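Local coordinates for protein angiotensin-converting enzyme (Anopheles gambiae, PDB 6S1Y) that probably cleaves short peptides as a zinc-dependent metallopeptidase of the angiotensin-converting enzyme family in the malaria mosquito, at residues A261-P266 / F421-G425; T265-K271 / D413-N419; N380-E385 / R496-S500; F505-R509 / D570-F576. All blocks are in the same frame, centred on the assembly; numbering follows the deposited sequence.

Contact 1: residues A261-P266 / F421-G425; sequences ADFTTP and FYRAG
Tyr422 points its ring from the helix into the loop segment 261-266. Its CG lies anti to the backbone N (chi1 180°), which carries the phenol out from the helix to the loop. At the far end the hydroxyl OH donates to Thr264 OG1 over 2.7 Å; the threonine oxygen lies near the ring plane and is itself hydrogen-bonded to Ile260 O, so the phenol joins a short polar chain. The carbonyl oxygen of Ala261 also sits at the ring edge, 3.6 Å from Tyr422 CE2. One face of the ring receives Pro266, whose CD stands 3.9 Å from the centroid in a CH-pi contact displaced toward the rim. The loop here makes a type I beta turn from Asp262 to Thr265; the turn and its flanking residues Ala261 and Pro266 border the tyrosine on the flank of helix 414-429, with Val225 of helix 203-233 also touching its side chain. Arg423, next along the helix, bends at chi3 (-76°), which brings its guanidinium to Ala261 and Asp262. Ala261 CB rests against one face, 3.7 Å from Arg423 NH2. At the guanidinium edge, NH2 forms a salt bridge with Asp262 OD1 at 3.0 Å, although as a hydrogen bond it is weak and the carboxylate plane is turned 80° from the guanidinium. A water bridges the same pair, donating to Asp262 OD1 and accepting from Arg423 NE at 2.9 Å.

Contact 2: residues T265-K271 / D413-N419; sequences TPFPEKK and DEQVKIN
Thr265 reaches Asn419 through its hydroxyl: OG1 donates to Asn419 OD1 over 2.7 Å from well above the carbonyl plane. A water donates both to this OG1 and to Asn419 O. Pro266 adds an apolar touch, CG lying 3.8 Å from Ile418 CG2. Phe267 N supplies the second hydrogen to Asn419 OD1, in the carbonyl plane and on a lone pair, at 3.0 Å. In return Asn419 ND2 donates to Phe267 O at 2.8 Å, while Lys270 N approaches that oxygen from the opposite face to close a type I beta turn. The Phe267 ring receives Gln415 CG centrally over one face, 3.4 Å from the centroid, and Ile418 CB lies at its edge. Lys270 folds back at chi2 (-93°) along the helix start, so that NZ meets Asp413 OD2 in a 2.8 Å salt bridge from above the carboxylate plane and Gln415 OE1 through a weak bond. Lys271 O takes the other hydrogen of Asn419 ND2 at 3.2 Å, and Lys271 CB packs on Val416. One buried amide thus holds three loop residues by four bonds, while Asp413 OD1 accepts from Val416 N as the N-cap of helix 414-429.

Contact 3: residues N380-E385 / R496-S500; sequences NPGFHE and RYFVS. With ZN (zinc ion), chain G; KSN ((2~{S})-2-[[(4~{S})-4-azanyl-5-oxidanyl-5-oxidanylidene-pentanoyl]amino]pentanedioic acid), chain H.
Helices 381-385 and 496-500 pass with their axes 7.4 Å apart at a crossing angle of -67°, and Gly382 marks the close point. Its CA approaches Arg496 O to 3.4 Å in a CA-H...O contact; a glycine here allows the two backbones to come this near, with Val499 CG1 packed against the same CA. Asn380 starts the first helix as its N-cap, OD1 accepting from Gly382 N and Phe383 N. Beside the glycine, Pro381 CB meets Arg496 CB. One turn further along, Glu385 CB rests on Ser500 CB, and its side chain bends at chi2 (-58°) to lead the carboxylate out to the metal. OE1 binds the zinc ion at 1.9 Å. This is the third protein ligand of a gluzincin site: His357 and His361 of the HExxH helix bind the same ion, and the bound diglutamyl ligand adds carboxylate oxygens O15 at 1.9 Å and O14 at a longer distance. Tyr497 stands on the neighbouring helix with CE1 3.2 Å from Glu385 OE1, the carboxylate and ring planes 48° apart. Its hydroxyl OH donates to ligand O15 over 2.7 Å, with that oxygen lying in the ring plane, so the same ligand atom is gripped by metal and phenol together. Arg496 crosses Glu385 at a slant, CD lying 3.5 Å from OE2. Its NE is drawn into a salt bridge with Glu493, and NH1 stays 4.1 Å from Glu385 OE2, beyond salt-bridge range.

Contact 4: residues F505-R509 / D570-F576; sequences FQFHR and DAILEYF
Phe505 makes the apolar half of this contact, packing a face on Ile572 and an edge on Tyr575. Ile572 CG1 lies over the phenyl ring, 3.8 Å from its centroid in a CH-pi contact. On the Tyr575 side CE2 points over the centre of the tyrosine face, a T-shaped pair with centroids 5.0 Å apart and planes at 63°. Phe576 CE2 reaches the end of the ring at CZ, and Leu393 of helix 381-395 also touches the Phe505 side chain. Ala571 CB packs close against the backbone, 3.4 Å from Phe505 O, where the helices run at 76° to each other. The polar half belongs to Arg509, whose chain bends at chi3 (66°) to lay the guanidinium flat over Ala571 CB, 3.8 Å from CZ. At its edge NH1 forms a weak salt bridge with OD2 of one Asp570 conformer at 3.4 Å and a long one with Glu574 OE1 at 3.6 Å, a small salt-bridge network; a water accepts from NH2. Glu574 OE2 is meanwhile held by Tyr518. The long, weak ionic contacts suggest that the close apolar packing does much of the work of setting the helices against each other.

Following the chain from the N terminus, the loop before helix 276-281 supplies the first segments of contacts 1 and 2, and both are closed by helix 414-429. Contact 2 is nested inside the loop closed by contact 1, and the two share Thr265 and Pro266. Contact 3 opens within both of these loops, at helix 381-395, and closes beyond them on helix 495-514, so it crosses each. Further along that helix contact 4 opens, after the others have closed, and ends at helix 570-575. Phe383 packs on Phe507 between contacts 3 and 4, while Phe576 packs on Ala424 and Gly425, and Tyr575 on Ala424, so contact 4 joins helix 495-514, which carries Tyr497 of the ligand pocket, to helix 414-429.

Contact 1: residues A261-P266 / F421-G425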
# COMPACT_ATOMS: atom_id res chain seq x y z
N ALA A 261 10.33 -15.06 -7.83
CA ALA A 261 9.36 -16.03 -8.34
C ALA A 261 10.00 -16.99 -9.34
O ALA A 261 9.85 -18.21 -9.23
CB ALA A 261 8.17 -15.32 -8.97
N ASP A 262 10.71 -16.46 -10.35
CA ASP A 262 11.30 -17.33 -11.35
C ASP A 262 12.41 -18.17 -10.75
O ASP A 262 12.53 -19.36 -11.06
CB ASP A 262 11.82 -16.53 -12.54
CG ASP A 262 10.70 -15.95 -13.40
OD1 ASP A 262 9.51 -16.28 -13.14
OD2 ASP A 262 11.00 -15.16 -14.32
N PHE A 263 13.26 -17.55 -9.93
CA PHE A 263 14.34 -18.23 -9.21
C PHE A 263 13.86 -19.45 -8.42
O PHE A 263 14.61 -20.40 -8.24
CB PHE A 263 14.97 -17.19 -8.27
CG PHE A 263 16.26 -17.60 -7.65
CD1 PHE A 263 17.36 -17.89 -8.44
CD2 PHE A 263 16.39 -17.62 -6.26
CE1 PHE A 263 18.57 -18.25 -7.86
CE2 PHE A 263 17.59 -17.97 -5.68
CZ PHE A 263 18.68 -18.29 -6.47
N THR A 264 12.61 -19.45 -7.94
CA THR A 264 12.12 -20.54 -7.11
C THR A 264 10.89 -21.24 -7.68
O THR A 264 10.24 -21.99 -6.96
CB THR A 264 11.81 -20.03 -5.70
OG1 THR A 264 10.78 -19.03 -5.77
CG2 THR A 264 13.05 -19.45 -5.05
N THR A 265 10.61 -21.07 -8.97
CA THR A 265 9.33 -21.50 -9.51
C THR A 265 9.27 -23.02 -9.64
O THR A 265 10.29 -23.69 -9.82
CB THR A 265 9.08 -20.83 -10.87
OG1 THR A 265 7.69 -20.96 -11.23
CG2 THR A 265 9.92 -21.46 -12.00
N PRO A 266 8.07 -23.59 -9.58
CA PRO A 266 7.96 -25.05 -9.68
C PRO A 266 8.50 -25.64 -10.97
O PRO A 266 9.10 -26.73 -10.94
CB PRO A 266 6.45 -25.28 -9.55
CG PRO A 266 5.98 -24.17 -8.68
CD PRO A 266 6.81 -22.96 -9.15
N PHE A 421 -0.03 -19.53 -10.94
CA PHE A 421 -0.58 -19.44 -9.59
C PHE A 421 0.51 -19.14 -8.57
O PHE A 421 0.30 -18.39 -7.60
CB PHE A 421 -1.28 -20.76 -9.21
CG PHE A 421 -2.40 -21.18 -10.12
CD1 PHE A 421 -3.10 -20.25 -10.89
CD2 PHE A 421 -2.76 -22.52 -10.22
CE1 PHE A 421 -4.15 -20.66 -11.76
CE2 PHE A 421 -3.80 -22.94 -11.07
CZ PHE A 421 -4.50 -22.02 -11.83
N TYR A 422 1.68 -19.75 -8.75
CA TYR A 422 2.79 -19.55 -7.83
C TYR A 422 3.23 -18.09 -7.83
O TYR A 422 3.30 -17.45 -6.78
CB TYR A 422 3.95 -20.45 -8.22
CG TYR A 422 5.15 -20.32 -7.35
CD1 TYR A 422 5.14 -20.84 -6.04
CD2 TYR A 422 6.30 -19.67 -7.80
CE1 TYR A 422 6.25 -20.72 -5.21
CE2 TYR A 422 7.42 -19.57 -6.99
CZ TYR A 422 7.39 -20.09 -5.69
OH TYR A 422 8.47 -19.99 -4.87
N ARG A 423 3.52 -17.55 -9.01
CA ARG A 423 3.88 -16.15 -9.09
C ARG A 423 2.85 -15.28 -8.37
O ARG A 423 3.21 -14.41 -7.58
CB ARG A 423 4.00 -15.71 -10.56
CG ARG A 423 4.23 -14.18 -10.69
CD ARG A 423 4.59 -13.75 -12.10
NE ARG A 423 5.98 -14.07 -12.39
CZ ARG A 423 7.02 -13.32 -12.03
NH1 ARG A 423 6.83 -12.18 -11.38
NH2 ARG A 423 8.25 -13.71 -12.32
N ALA A 424 1.55 -15.52 -8.64
CA ALA A 424 0.55 -14.70 -7.96
C ALA A 424 0.66 -14.83 -6.44
O ALA A 424 0.58 -13.83 -5.71
CB ALA A 424 -0.86 -15.07 -8.44
N GLY A 425 0.85 -16.06 -5.93
CA GLY A 425 0.96 -16.24 -4.49
C GLY A 425 2.12 -15.48 -3.88
O GLY A 425 1.97 -14.84 -2.82
O HOH W 1 10.76 -13.39 -10.54
O HOH W 2 6.77 -16.59 -13.59

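Contact 2: residues T265-K271 / D413-N419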
# COMPACT_ATOMS: atom_id res chain seq x y z
N THR A 265 10.61 -21.07 -8.97
CA THR A 265 9.33 -21.50 -9.51
C THR A 265 9.27 -23.02 -9.64
O THR A 265 10.29 -23.69 -9.82
CB THR A 265 9.08 -20.83 -10.87
OG1 THR A 265 7.69 -20.96 -11.23
CG2 THR A 265 9.92 -21.46 -12.00
N PRO A 266 8.07 -23.59 -9.58
CA PRO A 266 7.96 -25.05 -9.68
C PRO A 266 8.50 -25.64 -10.97
O PRO A 266 9.10 -26.73 -10.94
CB PRO A 266 6.45 -25.28 -9.55
CG PRO A 266 5.98 -24.17 -8.68
CD PRO A 266 6.81 -22.96 -9.15
N PHE A 267 8.31 -24.98 -12.11
CA PHE A 267 8.60 -25.56 -13.43
C PHE A 267 9.40 -24.54 -14.21
O PHE A 267 8.88 -23.87 -15.12
CB PHE A 267 7.31 -25.99 -14.12
CG PHE A 267 6.55 -27.05 -13.33
CD1 PHE A 267 7.05 -28.33 -13.22
CD2 PHE A 267 5.38 -26.74 -12.67
CE1 PHE A 267 6.40 -29.29 -12.47
CE2 PHE A 267 4.71 -27.69 -11.92
CZ PHE A 267 5.23 -28.98 -11.82
N PRO A 268 10.69 -24.38 -13.88
CA PRO A 268 11.48 -23.31 -14.49
C PRO A 268 11.71 -23.47 -15.98
O PRO A 268 12.03 -22.47 -16.63
CB PRO A 268 12.82 -23.38 -13.72
CG PRO A 268 12.84 -24.73 -13.05
CD PRO A 268 11.40 -25.07 -12.79
N GLU A 269 11.55 -24.66 -16.54
CA GLU A 269 11.68 -24.80 -17.99
C GLU A 269 10.33 -24.83 -18.69
O GLU A 269 10.26 -25.22 -19.85
CB GLU A 269 12.51 -26.04 -18.32
CG GLU A 269 13.94 -25.96 -17.78
CD GLU A 269 14.57 -24.56 -17.96
OE1 GLU A 269 14.53 -24.04 -19.09
OE2 GLU A 269 15.07 -23.97 -16.96
N LYS A 270 9.25 -24.43 -18.01
CA LYS A 270 7.98 -24.16 -18.65
C LYS A 270 7.74 -22.65 -18.66
O LYS A 270 8.41 -21.90 -17.93
CB LYS A 270 6.83 -24.87 -17.95
CG LYS A 270 6.88 -26.38 -18.10
CD LYS A 270 6.06 -26.85 -19.28
CE LYS A 270 6.25 -28.31 -19.55
NZ LYS A 270 5.10 -29.12 -19.08
N LYS A 271 6.81 -22.21 -19.50
CA LYS A 271 6.59 -20.79 -19.68
C LYS A 271 6.50 -20.07 -18.34
O LYS A 271 5.80 -20.50 -17.42
CB LYS A 271 5.30 -20.55 -20.48
CG LYS A 271 5.14 -19.12 -20.91
CD LYS A 271 6.06 -18.82 -22.07
CE LYS A 271 6.08 -17.33 -22.39
NZ LYS A 271 7.00 -17.05 -23.50
N ASP A 413 -0.34 -25.77 -20.37
CA ASP A 413 -0.59 -27.02 -19.69
C ASP A 413 -0.71 -26.75 -18.20
O ASP A 413 -0.62 -25.61 -17.73
CB ASP A 413 0.51 -28.06 -19.99
CG ASP A 413 1.90 -27.57 -19.64
OD1 ASP A 413 2.05 -26.83 -18.64
OD2 ASP A 413 2.86 -27.96 -20.34
N GLU A 414 -0.93 -27.80 -17.44
CA GLU A 414 -1.14 -27.63 -16.01
C GLU A 414 0.08 -27.03 -15.32
O GLU A 414 -0.07 -26.32 -14.33
CB GLU A 414 -1.53 -28.97 -15.40
CG GLU A 414 -3.04 -29.22 -15.43
CD GLU A 414 -3.79 -28.24 -14.53
OE1 GLU A 414 -4.83 -27.71 -14.97
OE2 GLU A 414 -3.31 -28.00 -13.38
N GLN A 415 1.30 -27.27 -15.84
CA GLN A 415 2.48 -26.76 -15.16
C GLN A 415 2.66 -25.27 -15.39
O GLN A 415 3.07 -24.53 -14.47
CB GLN A 415 3.73 -27.50 -15.61
CG GLN A 415 3.78 -28.92 -15.09
CD GLN A 415 2.85 -29.84 -15.86
OE1 GLN A 415 2.78 -29.78 -17.08
NE2 GLN A 415 2.13 -30.68 -15.14
N VAL A 416 2.37 -24.80 -16.60
CA VAL A 416 2.32 -23.37 -16.84
C VAL A 416 1.32 -22.73 -15.88
O VAL A 416 1.57 -21.66 -15.31
CB VAL A 416 1.99 -23.07 -18.31
CG1 VAL A 416 1.91 -21.58 -18.55
CG2 VAL A 416 3.05 -23.70 -19.21
N LYS A 417 0.20 -23.40 -15.65
CA LYS A 417 -0.78 -22.82 -14.73
C LYS A 417 -0.26 -22.78 -13.29
O LYS A 417 -0.55 -21.81 -12.57
CB LYS A 417 -2.10 -23.57 -14.86
CG LYS A 417 -2.95 -22.99 -15.98
CD LYS A 417 -4.00 -23.97 -16.49
CE LYS A 417 -4.89 -24.49 -15.39
NZ LYS A 417 -6.15 -25.08 -15.96
N ILE A 418 0.52 -23.78 -12.86
CA ILE A 418 1.12 -23.73 -11.53
C ILE A 418 2.13 -22.58 -11.44
O ILE A 418 2.11 -21.79 -10.49
CB ILE A 418 1.76 -25.09 -11.18
CG1 ILE A 418 0.72 -26.22 -11.20
CG2 ILE A 418 2.43 -25.05 -9.83
CD1 ILE A 418 -0.42 -26.05 -10.21
N ASN A 419 3.03 -22.45 -12.43
CA ASN A 419 3.95 -21.32 -12.44
C ASN A 419 3.19 -20.00 -12.28
O ASN A 419 3.66 -19.08 -11.59
CB ASN A 419 4.77 -21.24 -13.73
CG ASN A 419 5.90 -22.25 -13.78
OD1 ASN A 419 6.32 -22.78 -12.75
ND2 ASN A 419 6.41 -22.51 -14.98
O HOH W 3 6.16 -18.45 -11.56

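Contact 3: residues N380-E385 / R496-S500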
# COMPACT_ATOMS: atom_id res chain seq x y z
N ASN A 380 -13.58 3.74 2.57
CA ASN A 380 -12.62 3.65 3.68
C ASN A 380 -11.23 3.57 3.06
O ASN A 380 -11.12 3.43 1.83
CB ASN A 380 -12.92 2.48 4.62
CG ASN A 380 -12.75 1.12 3.97
OD1 ASN A 380 -11.78 0.88 3.22
ND2 ASN A 380 -13.69 0.21 4.24
N PRO A 381 -10.15 3.68 3.84
CA PRO A 381 -8.81 3.76 3.22
C PRO A 381 -8.46 2.56 2.37
O PRO A 381 -7.60 2.67 1.49
CB PRO A 381 -7.87 3.88 4.42
CG PRO A 381 -8.74 4.44 5.53
CD PRO A 381 -10.11 3.89 5.29
N GLY A 382 -9.11 1.41 2.58
CA GLY A 382 -8.82 0.25 1.76
C GLY A 382 -9.44 0.32 0.38
O GLY A 382 -8.88 -0.24 -0.57
N PHE A 383 -10.58 0.98 0.24
CA PHE A 383 -11.12 1.18 -1.10
C PHE A 383 -10.13 1.90 -2.00
O PHE A 383 -9.94 1.54 -3.16
CB PHE A 383 -12.42 1.97 -1.05
CG PHE A 383 -13.63 1.16 -0.69
CD1 PHE A 383 -13.67 0.45 0.49
CD2 PHE A 383 -14.74 1.15 -1.52
CE1 PHE A 383 -14.78 -0.28 0.83
CE2 PHE A 383 -15.86 0.44 -1.19
CZ PHE A 383 -15.89 -0.29 -0.01
N HIS A 384 -9.47 2.94 -1.47
CA HIS A 384 -8.54 3.70 -2.30
C HIS A 384 -7.37 2.85 -2.79
O HIS A 384 -6.95 2.95 -3.95
CB HIS A 384 -8.00 4.89 -1.52
CG HIS A 384 -8.24 6.19 -2.20
ND1 HIS A 384 -7.64 6.53 -3.39
CD2 HIS A 384 -9.05 7.23 -1.88
CE1 HIS A 384 -8.04 7.73 -3.76
NE2 HIS A 384 -8.90 8.18 -2.86
N GLU A 385 -6.83 2.00 -1.90
CA GLU A 385 -5.71 1.14 -2.28
C GLU A 385 -6.14 0.01 -3.19
O GLU A 385 -5.31 -0.51 -3.94
CB GLU A 385 -5.05 0.60 -1.00
CG GLU A 385 -4.65 1.68 -0.02
CD GLU A 385 -3.71 2.69 -0.64
OE1 GLU A 385 -3.02 2.33 -1.62
OE2 GLU A 385 -3.68 3.83 -0.16
N ARG A 496 -4.81 0.03 5.60
CA ARG A 496 -5.42 0.24 4.28
C ARG A 496 -5.01 -0.84 3.28
O ARG A 496 -5.82 -1.28 2.46
CB ARG A 496 -5.05 1.62 3.73
CG ARG A 496 -3.55 1.89 3.67
CD ARG A 496 -3.25 3.36 3.33
NE ARG A 496 -3.69 4.28 4.37
CZ ARG A 496 -3.62 5.61 4.27
NH1 ARG A 496 -3.12 6.14 3.18
NH2 ARG A 496 -4.07 6.40 5.25
N TYR A 497 -3.73 -1.27 3.32
CA TYR A 497 -3.26 -2.22 2.31
C TYR A 497 -3.72 -3.64 2.64
O TYR A 497 -4.05 -4.41 1.75
CB TYR A 497 -1.74 -2.13 2.18
CG TYR A 497 -1.23 -0.74 1.85
CD1 TYR A 497 -1.26 -0.24 0.53
CD2 TYR A 497 -0.71 0.08 2.84
CE1 TYR A 497 -0.80 1.03 0.24
CE2 TYR A 497 -0.26 1.36 2.55
CZ TYR A 497 -0.31 1.83 1.25
OH TYR A 497 0.16 3.09 0.97
N PHE A 498 -3.80 -3.98 3.92
CA PHE A 498 -4.39 -5.26 4.31
C PHE A 498 -5.84 -5.35 3.82
O PHE A 498 -6.25 -6.34 3.20
CB PHE A 498 -4.32 -5.42 5.83
CG PHE A 498 -4.85 -6.75 6.32
CD1 PHE A 498 -6.21 -6.95 6.50
CD2 PHE A 498 -3.98 -7.79 6.59
CE1 PHE A 498 -6.69 -8.18 6.94
CE2 PHE A 498 -4.45 -9.02 7.04
CZ PHE A 498 -5.82 -9.21 7.20
N VAL A 499 -6.63 -4.32 4.11
CA VAL A 499 -8.03 -4.32 3.68
C VAL A 499 -8.11 -4.41 2.17
O VAL A 499 -8.87 -5.20 1.61
CB VAL A 499 -8.74 -3.07 4.23
CG1 VAL A 499 -10.16 -2.99 3.74
CG2 VAL A 499 -8.74 -3.12 5.73
N SER A 500 -7.30 -3.60 1.47
CA SER A 500 -7.26 -3.66 0.02
C SER A 500 -7.00 -5.06 -0.50
O SER A 500 -7.63 -5.51 -1.46
CB SER A 500 -6.17 -2.73 -0.51
OG SER A 500 -5.98 -2.98 -1.89
ZN ZN G . -1.85 3.39 -2.73
C10 KSN H . 1.33 8.14 0.42
C13 KSN H . 0.40 4.40 -2.19
C17 KSN H . 4.29 -0.56 -0.47
C02 KSN H . 3.04 -0.66 -1.35
C03 KSN H . 2.29 0.66 -1.59
C04 KSN H . 3.07 1.95 -1.37
C05 KSN H . 3.19 2.87 -2.61
C07 KSN H . 1.77 4.77 -1.58
C08 KSN H . 1.93 6.26 -1.28
C09 KSN H . 1.01 6.74 -0.14
N01 KSN H . 2.08 -1.61 -0.78
N06 KSN H . 2.61 4.22 -2.66
O11 KSN H . 2.48 8.65 0.21
O12 KSN H . 0.47 8.80 1.10
O14 KSN H . 0.24 4.51 -3.43
O15 KSN H . -0.54 3.98 -1.49
O16 KSN H . 3.83 2.50 -3.55
O18 KSN H . 5.38 -0.28 -1.03
O19 KSN H . 4.30 -0.77 0.78

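Contact 4: residues F505-R509 / D570-F576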
# COMPACT_ATOMS: atom_id res chain seq x y z
N PHE A 505 -10.17 -8.66 -4.09
CA PHE A 505 -10.60 -9.89 -4.75
C PHE A 505 -12.13 -9.99 -4.79
O PHE A 505 -12.69 -10.61 -5.70
CB PHE A 505 -9.97 -11.12 -4.07
CG PHE A 505 -8.47 -11.20 -4.26
CD1 PHE A 505 -7.60 -10.57 -3.38
CD2 PHE A 505 -7.93 -11.86 -5.35
CE1 PHE A 505 -6.22 -10.62 -3.58
CE2 PHE A 505 -6.56 -11.90 -5.56
CZ PHE A 505 -5.71 -11.28 -4.68
N GLN A 506 -12.81 -9.38 -3.81
CA GLN A 506 -14.26 -9.23 -3.90
C GLN A 506 -14.65 -8.34 -5.07
O GLN A 506 -15.55 -8.67 -5.84
CB GLN A 506 -14.79 -8.68 -2.58
CG GLN A 506 -14.52 -9.58 -1.40
CD GLN A 506 -15.05 -9.06 -0.10
OE1 GLN A 506 -14.30 -8.56 0.75
NE2 GLN A 506 -16.36 -9.17 0.08
N PHE A 507 -13.95 -7.21 -5.25
CA PHE A 507 -14.20 -6.31 -6.38
C PHE A 507 -13.89 -7.02 -7.70
O PHE A 507 -14.68 -6.95 -8.65
CB PHE A 507 -13.34 -5.05 -6.24
CG PHE A 507 -13.68 -4.18 -5.04
CD1 PHE A 507 -14.87 -4.31 -4.37
CD2 PHE A 507 -12.80 -3.19 -4.64
CE1 PHE A 507 -15.18 -3.48 -3.30
CE2 PHE A 507 -13.10 -2.36 -3.57
CZ PHE A 507 -14.28 -2.50 -2.90
N HIS A 508 -12.74 -7.69 -7.77
CA HIS A 508 -12.36 -8.40 -8.99
C HIS A 508 -13.40 -9.45 -9.37
O HIS A 508 -13.73 -9.61 -10.54
CB HIS A 508 -10.99 -9.05 -8.79
CG HIS A 508 -10.50 -9.87 -9.94
ND1 HIS A 508 -10.16 -9.33 -11.16
CD2 HIS A 508 -10.23 -11.20 -10.04
CE1 HIS A 508 -9.71 -10.27 -11.96
NE2 HIS A 508 -9.75 -11.42 -11.31
N ARG A 509 -13.89 -10.20 -8.38
CA ARG A 509 -14.88 -11.24 -8.66
C ARG A 509 -16.15 -10.62 -9.23
O ARG A 509 -16.71 -11.14 -10.20
CB ARG A 509 -15.19 -12.02 -7.39
CG ARG A 509 -16.33 -13.04 -7.53
CD ARG A 509 -16.41 -13.98 -6.35
NE ARG A 509 -16.76 -13.30 -5.12
CZ ARG A 509 -16.82 -13.88 -3.93
NH1 ARG A 509 -16.55 -15.18 -3.80
NH2 ARG A 509 -17.16 -13.16 -2.86
N ASP A 570 -13.53 -14.87 1.41
CA ASP A 570 -14.02 -15.92 0.51
C ASP A 570 -13.38 -15.79 -0.86
O ASP A 570 -12.83 -16.76 -1.40
CB ASP A 570 -15.56 -15.83 0.42
CG ASP A 570 -16.17 -16.82 -0.58
OD1 ASP A 570 -15.47 -17.75 -1.04
OD2 ASP A 570 -17.38 -16.65 -0.88
N ALA A 571 -13.40 -14.58 -1.42
CA ALA A 571 -12.92 -14.36 -2.79
C ALA A 571 -11.44 -14.71 -2.91
O ALA A 571 -11.04 -15.43 -3.83
CB ALA A 571 -13.16 -12.92 -3.22
N ILE A 572 -10.62 -14.22 -1.99
CA ILE A 572 -9.17 -14.44 -2.11
C ILE A 572 -8.81 -15.89 -1.81
O ILE A 572 -7.89 -16.43 -2.44
CB ILE A 572 -8.39 -13.46 -1.21
CG1 ILE A 572 -6.90 -13.59 -1.51
CG2 ILE A 572 -8.64 -13.71 0.25
CD1 ILE A 572 -6.00 -12.67 -0.69
N LEU A 573 -9.51 -16.56 -0.90
CA LEU A 573 -9.27 -18.00 -0.71
C LEU A 573 -9.67 -18.80 -1.94
O LEU A 573 -9.00 -19.79 -2.27
CB LEU A 573 -10.03 -18.52 0.51
CG LEU A 573 -9.53 -17.95 1.84
CD1 LEU A 573 -10.44 -18.37 3.01
CD2 LEU A 573 -8.10 -18.40 2.08
N GLU A 574 -10.73 -18.40 -2.65
CA GLU A 574 -11.07 -19.07 -3.91
C GLU A 574 -9.99 -18.84 -4.95
O GLU A 574 -9.64 -19.76 -5.71
CB GLU A 574 -12.43 -18.57 -4.43
CG GLU A 574 -12.88 -19.23 -5.75
CD GLU A 574 -14.19 -18.64 -6.33
OE1 GLU A 574 -14.89 -17.85 -5.64
OE2 GLU A 574 -14.50 -18.95 -7.52
N TYR A 575 -9.48 -17.60 -5.03
CA TYR A 575 -8.48 -17.27 -6.03
C TYR A 575 -7.26 -18.16 -5.90
O TYR A 575 -6.73 -18.66 -6.90
CB TYR A 575 -8.09 -15.79 -5.88
CG TYR A 575 -7.13 -15.25 -6.91
CD1 TYR A 575 -5.76 -15.39 -6.75
CD2 TYR A 575 -7.60 -14.58 -8.03
CE1 TYR A 575 -4.87 -14.89 -7.69
CE2 TYR A 575 -6.72 -14.07 -8.99
CZ TYR A 575 -5.35 -14.23 -8.80
OH TYR A 575 -4.45 -13.75 -9.71
N PHE A 576 -6.81 -18.37 -4.67
CA PHE A 576 -5.63 -19.17 -4.38
C PHE A 576 -5.94 -20.62 -3.99
O PHE A 576 -5.06 -21.29 -3.45
CB PHE A 576 -4.81 -18.53 -3.25
CG PHE A 576 -4.13 -17.28 -3.66
CD1 PHE A 576 -3.10 -17.31 -4.57
CD2 PHE A 576 -4.54 -16.05 -3.16
CE1 PHE A 576 -2.50 -16.14 -4.97
CE2 PHE A 576 -3.93 -14.88 -3.56
CZ PHE A 576 -2.92 -14.93 -4.45
O HOH W 4 -18.04 -13.31 -0.12